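Local coordinates for protein BPH (Thiobacillus denitrificans, PDB 5OVS) that forms a tetradecameric double ring as a bacterial homologue of the proteasome and probably degrades proteins inside its cavity, at residues Q70-A75 with N115-F120; S44-T49 with M109-A114. All blocks are in the same frame, centred on the assembly; numbering follows the deposited sequence.

Contact 1: Q70-A75 with N115-F120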
loop_
_atom_site.group_PDB
_atom_site.type_symbol
_atom_site.label_atom_id
_atom_site.label_comp_id
_atom_site.label_asym_id
_atom_site.label_seq_id
_atom_site.Cartn_x
_atom_site.Cartn_y
_atom_site.Cartn_z
ATOM N N GLN K 70 19.794 32.954 -29.160
ATOM C CA GLN K 70 18.981 34.152 -29.193
ATOM C C GLN K 70 17.747 33.818 -28.392
ATOM O O GLN K 70 17.023 32.886 -28.736
ATOM C CB GLN K 70 18.597 34.511 -30.619
ATOM C CG GLN K 70 19.772 34.991 -31.447
ATOM C CD GLN K 70 19.385 35.387 -32.866
ATOM O OE1 GLN K 70 20.227 35.821 -33.655
ATOM N NE2 GLN K 70 18.107 35.246 -33.193
ATOM N N LEU K 71 17.534 34.561 -27.311
ATOM C CA LEU K 71 16.448 34.291 -26.354
ATOM C C LEU K 71 15.521 35.501 -26.323
ATOM O O LEU K 71 15.260 36.049 -25.263
ATOM C CB LEU K 71 17.034 34.046 -24.955
ATOM C CG LEU K 71 18.018 32.888 -24.796
ATOM C CD1 LEU K 71 18.740 32.934 -23.456
ATOM C CD2 LEU K 71 17.315 31.559 -24.985
ATOM N N ASP K 72 15.053 35.937 -27.493
ATOM C CA ASP K 72 14.293 37.185 -27.603
ATOM C C ASP K 72 12.941 37.042 -28.288
ATOM O O ASP K 72 12.334 38.037 -28.684
ATOM C CB ASP K 72 15.131 38.265 -28.293
ATOM C CG ASP K 72 15.705 37.822 -29.642
ATOM O OD1 ASP K 72 15.277 36.810 -30.239
ATOM O OD2 ASP K 72 16.614 38.523 -30.106
ATOM N N SER K 73 12.463 35.809 -28.418
ATOM C CA SER K 73 11.054 35.558 -28.725
ATOM C C SER K 73 10.586 34.276 -28.039
ATOM O O SER K 73 11.402 33.428 -27.670
ATOM C CB SER K 73 10.862 35.416 -30.221
ATOM O OG SER K 73 11.183 34.098 -30.619
ATOM N N VAL K 74 9.271 34.137 -27.882
ATOM C CA VAL K 74 8.667 32.947 -27.284
ATOM C C VAL K 74 9.059 31.673 -28.055
ATOM O O VAL K 74 9.517 30.692 -27.453
ATOM C CB VAL K 74 7.126 33.100 -27.206
ATOM C CG1 VAL K 74 6.432 31.773 -26.936
ATOM C CG2 VAL K 74 6.752 34.101 -26.129
ATOM N N ALA K 75 8.916 31.701 -29.379
ATOM C CA ALA K 75 9.264 30.550 -30.232
ATOM C C ALA K 75 10.750 30.180 -30.180
ATOM O O ALA K 75 11.107 28.997 -30.276
ATOM C CB ALA K 75 8.847 30.802 -31.671
ATOM N N ASN K 115 15.937 40.511 -21.497
ATOM C CA ASN K 115 16.837 41.126 -22.480
ATOM C C ASN K 115 16.189 42.344 -23.134
ATOM O O ASN K 115 14.977 42.538 -23.015
ATOM C CB ASN K 115 17.321 40.097 -23.511
ATOM C CG ASN K 115 16.218 39.615 -24.434
ATOM O OD1 ASN K 115 15.686 40.370 -25.247
ATOM N ND2 ASN K 115 15.903 38.334 -24.339
ATOM N N PRO K 116 16.990 43.177 -23.824
ATOM C CA PRO K 116 16.412 44.386 -24.389
ATOM C C PRO K 116 15.107 44.183 -25.170
ATOM O O PRO K 116 14.278 45.095 -25.205
ATOM C CB PRO K 116 17.531 44.909 -25.301
ATOM C CG PRO K 116 18.779 44.480 -24.611
ATOM C CD PRO K 116 18.452 43.130 -24.022
ATOM N N ARG K 117 14.902 43.015 -25.773
ATOM C CA ARG K 117 13.713 42.821 -26.595
ATOM C C ARG K 117 12.476 42.295 -25.852
ATOM O O ARG K 117 11.452 42.056 -26.470
ATOM C CB ARG K 117 14.065 42.002 -27.843
ATOM C CG ARG K 117 14.944 42.826 -28.793
ATOM C CD ARG K 117 15.905 42.044 -29.681
ATOM N NE ARG K 117 16.768 41.070 -28.996
ATOM C CZ ARG K 117 17.797 41.364 -28.200
ATOM N NH1 ARG K 117 18.115 42.623 -27.918
ATOM N NH2 ARG K 117 18.503 40.376 -27.663
ATOM N N GLY K 118 12.561 42.133 -24.534
ATOM C CA GLY K 118 11.373 41.812 -23.736
ATOM C C GLY K 118 11.696 41.058 -22.466
ATOM O O GLY K 118 12.841 40.702 -22.220
ATOM N N ILE K 119 10.669 40.800 -21.661
ATOM C CA ILE K 119 10.816 39.959 -20.486
ATOM C C ILE K 119 9.996 38.680 -20.632
ATOM O O ILE K 119 8.847 38.699 -21.068
ATOM C CB ILE K 119 10.457 40.712 -19.208
ATOM C CG1 ILE K 119 9.041 41.301 -19.273
ATOM C CG2 ILE K 119 11.469 41.821 -18.965
ATOM C CD1 ILE K 119 8.469 41.599 -17.902
ATOM N N PHE K 120 10.607 37.560 -20.277
ATOM C CA PHE K 120 10.038 36.257 -20.540
ATOM C C PHE K 120 10.218 35.335 -19.343
ATOM O O PHE K 120 10.988 35.611 -18.427
ATOM C CB PHE K 120 10.750 35.612 -21.732
ATOM C CG PHE K 120 10.740 36.443 -23.000
ATOM C CD1 PHE K 120 9.692 36.349 -23.898
ATOM C CD2 PHE K 120 11.792 37.279 -23.306
ATOM C CE1 PHE K 120 9.690 37.091 -25.064
ATOM C CE2 PHE K 120 11.797 38.017 -24.472
ATOM C CZ PHE K 120 10.748 37.922 -25.354
#

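Contact 2: S44-T49 with M109-A114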
loop_
_atom_site.group_PDB
_atom_site.type_symbol
_atom_site.label_atom_id
_atom_site.label_comp_id
_atom_site.label_asym_id
_atom_site.label_seq_id
_atom_site.Cartn_x
_atom_site.Cartn_y
_atom_site.Cartn_z
ATOM N N SER K 44 21.210 38.460 -22.683
ATOM C CA SER K 44 20.133 38.124 -21.755
ATOM C C SER K 44 20.684 37.827 -20.366
ATOM O O SER K 44 21.821 37.384 -20.221
ATOM C CB SER K 44 19.340 36.910 -22.248
ATOM O OG SER K 44 18.622 37.207 -23.429
ATOM N N TYR K 45 19.872 38.079 -19.347
ATOM C CA TYR K 45 20.157 37.611 -18.000
ATOM C C TYR K 45 19.132 36.560 -17.686
ATOM O O TYR K 45 17.944 36.778 -17.906
ATOM C CB TYR K 45 20.035 38.725 -16.981
ATOM C CG TYR K 45 21.091 39.788 -17.108
ATOM C CD1 TYR K 45 22.395 39.562 -16.688
ATOM C CD2 TYR K 45 20.782 41.026 -17.636
ATOM C CE1 TYR K 45 23.364 40.549 -16.802
ATOM C CE2 TYR K 45 21.740 42.017 -17.753
ATOM C CZ TYR K 45 23.026 41.774 -17.338
ATOM O OH TYR K 45 23.967 42.768 -17.463
ATOM N N VAL K 46 19.591 35.424 -17.178
ATOM C CA VAL K 46 18.717 34.323 -16.843
ATOM C C VAL K 46 18.759 34.097 -15.331
ATOM O O VAL K 46 19.826 33.885 -14.760
ATOM C CB VAL K 46 19.111 33.042 -17.606
ATOM C CG1 VAL K 46 18.105 31.923 -17.351
ATOM C CG2 VAL K 46 19.210 33.334 -19.093
ATOM N N ALA K 47 17.588 34.169 -14.707
ATOM C CA ALA K 47 17.432 33.995 -13.271
ATOM C C ALA K 47 16.797 32.638 -13.043
ATOM O O ALA K 47 15.770 32.331 -13.640
ATOM C CB ALA K 47 16.562 35.098 -12.696
ATOM N N ILE K 48 17.415 31.830 -12.185
ATOM C CA ILE K 48 17.140 30.398 -12.143
ATOM C C ILE K 48 16.650 29.960 -10.766
ATOM O O ILE K 48 17.254 30.310 -9.776
ATOM C CB ILE K 48 18.397 29.607 -12.524
ATOM C CG1 ILE K 48 18.912 30.074 -13.899
ATOM C CG2 ILE K 48 18.092 28.120 -12.539
ATOM C CD1 ILE K 48 20.339 29.671 -14.236
ATOM N N THR K 49 15.540 29.221 -10.718
ATOM C CA THR K 49 14.996 28.672 -9.463
ATOM C C THR K 49 15.149 27.151 -9.478
ATOM O O THR K 49 15.391 26.562 -10.530
ATOM C CB THR K 49 13.506 29.010 -9.292
ATOM O OG1 THR K 49 12.716 28.213 -10.183
ATOM C CG2 THR K 49 13.245 30.466 -9.587
ATOM N N MET K 109 13.093 23.326 -13.163
ATOM C CA MET K 109 13.430 24.693 -12.850
ATOM C C MET K 109 12.468 25.624 -13.555
ATOM O O MET K 109 11.926 25.307 -14.608
ATOM C CB MET K 109 14.868 24.994 -13.250
ATOM C CG MET K 109 15.216 24.494 -14.625
ATOM S SD MET K 109 16.712 25.226 -15.280
ATOM C CE MET K 109 16.724 24.460 -16.893
ATOM N N ASP K 110 12.228 26.764 -12.937
ATOM C CA ASP K 110 11.490 27.834 -13.559
ATOM C C ASP K 110 12.509 28.945 -13.779
ATOM O O ASP K 110 13.377 29.156 -12.935
ATOM C CB ASP K 110 10.372 28.293 -12.637
ATOM C CG ASP K 110 9.382 27.180 -12.317
ATOM O OD1 ASP K 110 8.899 26.508 -13.248
ATOM O OD2 ASP K 110 9.059 26.985 -11.132
ATOM N N VAL K 111 12.456 29.637 -14.910
ATOM C CA VAL K 111 13.376 30.764 -15.107
ATOM C C VAL K 111 12.704 32.010 -15.640
ATOM O O VAL K 111 11.654 31.941 -16.272
ATOM C CB VAL K 111 14.569 30.410 -16.025
ATOM C CG1 VAL K 111 15.220 29.127 -15.557
ATOM C CG2 VAL K 111 14.121 30.332 -17.478
ATOM N N LEU K 112 13.314 33.150 -15.336
ATOM C CA LEU K 112 12.951 34.410 -15.958
ATOM C C LEU K 112 14.136 34.845 -16.846
ATOM O O LEU K 112 15.292 34.635 -16.490
ATOM C CB LEU K 112 12.624 35.444 -14.895
ATOM C CG LEU K 112 11.502 35.014 -13.932
ATOM C CD1 LEU K 112 11.377 36.010 -12.799
ATOM C CD2 LEU K 112 10.182 34.886 -14.667
ATOM N N ILE K 113 13.829 35.400 -18.013
ATOM C CA ILE K 113 14.827 35.817 -19.002
ATOM C C ILE K 113 14.580 37.272 -19.372
ATOM O O ILE K 113 13.556 37.594 -19.968
ATOM C CB ILE K 113 14.722 34.980 -20.272
ATOM C CG1 ILE K 113 15.015 33.524 -19.943
ATOM C CG2 ILE K 113 15.690 35.507 -21.354
ATOM C CD1 ILE K 113 14.575 32.570 -21.020
ATOM N N ALA K 114 15.515 38.139 -19.002
ATOM C CA ALA K 114 15.441 39.553 -19.319
ATOM C C ALA K 114 16.419 39.869 -20.444
ATOM O O ALA K 114 17.586 39.532 -20.370
ATOM C CB ALA K 114 15.784 40.376 -18.096
#

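Contact 1: Q70-A75 with N115-F120
The guanidinium of Arg117 presents an edge to the carboxylate of Asp72 and one face to the amide oxygen of Asn115, OD1, which lies 3.6 Å above its plane and displaced toward the rim. At that edge Arg117 NE donates to Asp72 OD2 over 2.8 Å with an N-H...O angle of 153°, close to the guanidinium plane. OD2 accepts through its anti lone pair, and the two planes stand 88° apart, so this salt bridge rests on one N-O pair and is not the coplanar, two-pronged kind. Both ions have second partners: Arg76 binds Asp72 OD1, and Asp43 binds Arg117 NH2. The Phe120 ring meets the backbone of 71-74 obliquely, its CZ 3.7 Å from the carbonyl O of Asp72, while Val74 CG2 packs more loosely at CD1.

Asn115 has CG in the crowded position between backbone N and carbonyl carbon, and the two ends of its amide serve different segments: OD1 its own turn, ND2 the facing 70-75. OD1 accepts in its carbonyl plane from Arg117 N at 2.8 Å, an Asx turn. ND2 lies 2.5 Å from Leu71 O, but the bent N-H...O angle of 118° makes the bond weak; ND2 also makes a weak hydrogen bond to Ser44 OG. A type I turn, Asn115 to Gly118, is closed by Gly118 N bonding to Asn115 O at 2.9 Å. The backbone angles of Gly118 would jam a side chain against the preceding carbonyl oxygen.

Ser73 occupies the N-cap of helix 74-91, its OG accepting from Arg76 N. Taken together, the geometry is that of a helix N-terminus docked beside a beta hairpin, here the one joining strands 111-115 and 118-122, in the helix-on-sheet layer of a proteasome-type alpha-beta-beta-alpha sandwich.

Contact 2: S44-T49 with M109-A114
Met109, CG in the crowded position (chi1 46°) and the chain extended beyond it, packs on Leu84 and Leu88 of helix 74-91 and sets SD 4.2 Å from Ile48 CG2. Asp110 takes part through its carbonyl: O receives Thr49 N nearly along the C=O axis, and Thr49 OG1, 3.0 Å from Asp110 O, comes in on a lone pair, while OD1 of Asp110 is held by Ala124 N. An alanine at Thr49 would remove the second of these donors and probably loosen the strand end beside Thr1. Val111 points to the helix side, its CG1 4.2 Å from CG1 of Ile48, with the two side chains side by side. Leu112 and Ala47 form a hydrogen-bonded pair; Ala47 N reaches Leu112 O at 2.9 Å and 174°. The axes of strands 44-48 and 111-114 run 164° apart, an antiparallel pairing within one of the two sheets packed face to face in the proteasome-type fold, and Leu112 accordingly touches Val3 of the other sheet. Ile113 returns to the face of Val111, sets CG1 4.3 Å from Val46 CG2, and places CG2 4.0 Å from Ser44 OG. Ala114, on the Leu112 face, exchanges backbone bonds with Tyr45, whose ring stacks on Phe184.

Contact 2 lies in the core, its centre about 3 Å from the centre of the chain, whereas contact 1 is partly buried, its centre about 13 Å out. They share one sheet: contact 2 pairs strands 44-48 and 111-115, while contact 1 reaches the hairpin that carries 111-115 into 118-122. Phe120 O and Ile113 N, probably hydrogen-bonded at 2.9 Å, connect the two directly. Helix 74-91, which starts in contact 1, also packs on Met109, Val111 and Ile113 of contact 2. Their chemistry follows depth: mostly backbone bonds and aliphatic packing inside, with one hydroxyl bond at the strand end, but a salt bridge, an Asx turn and a helix cap toward the periphery.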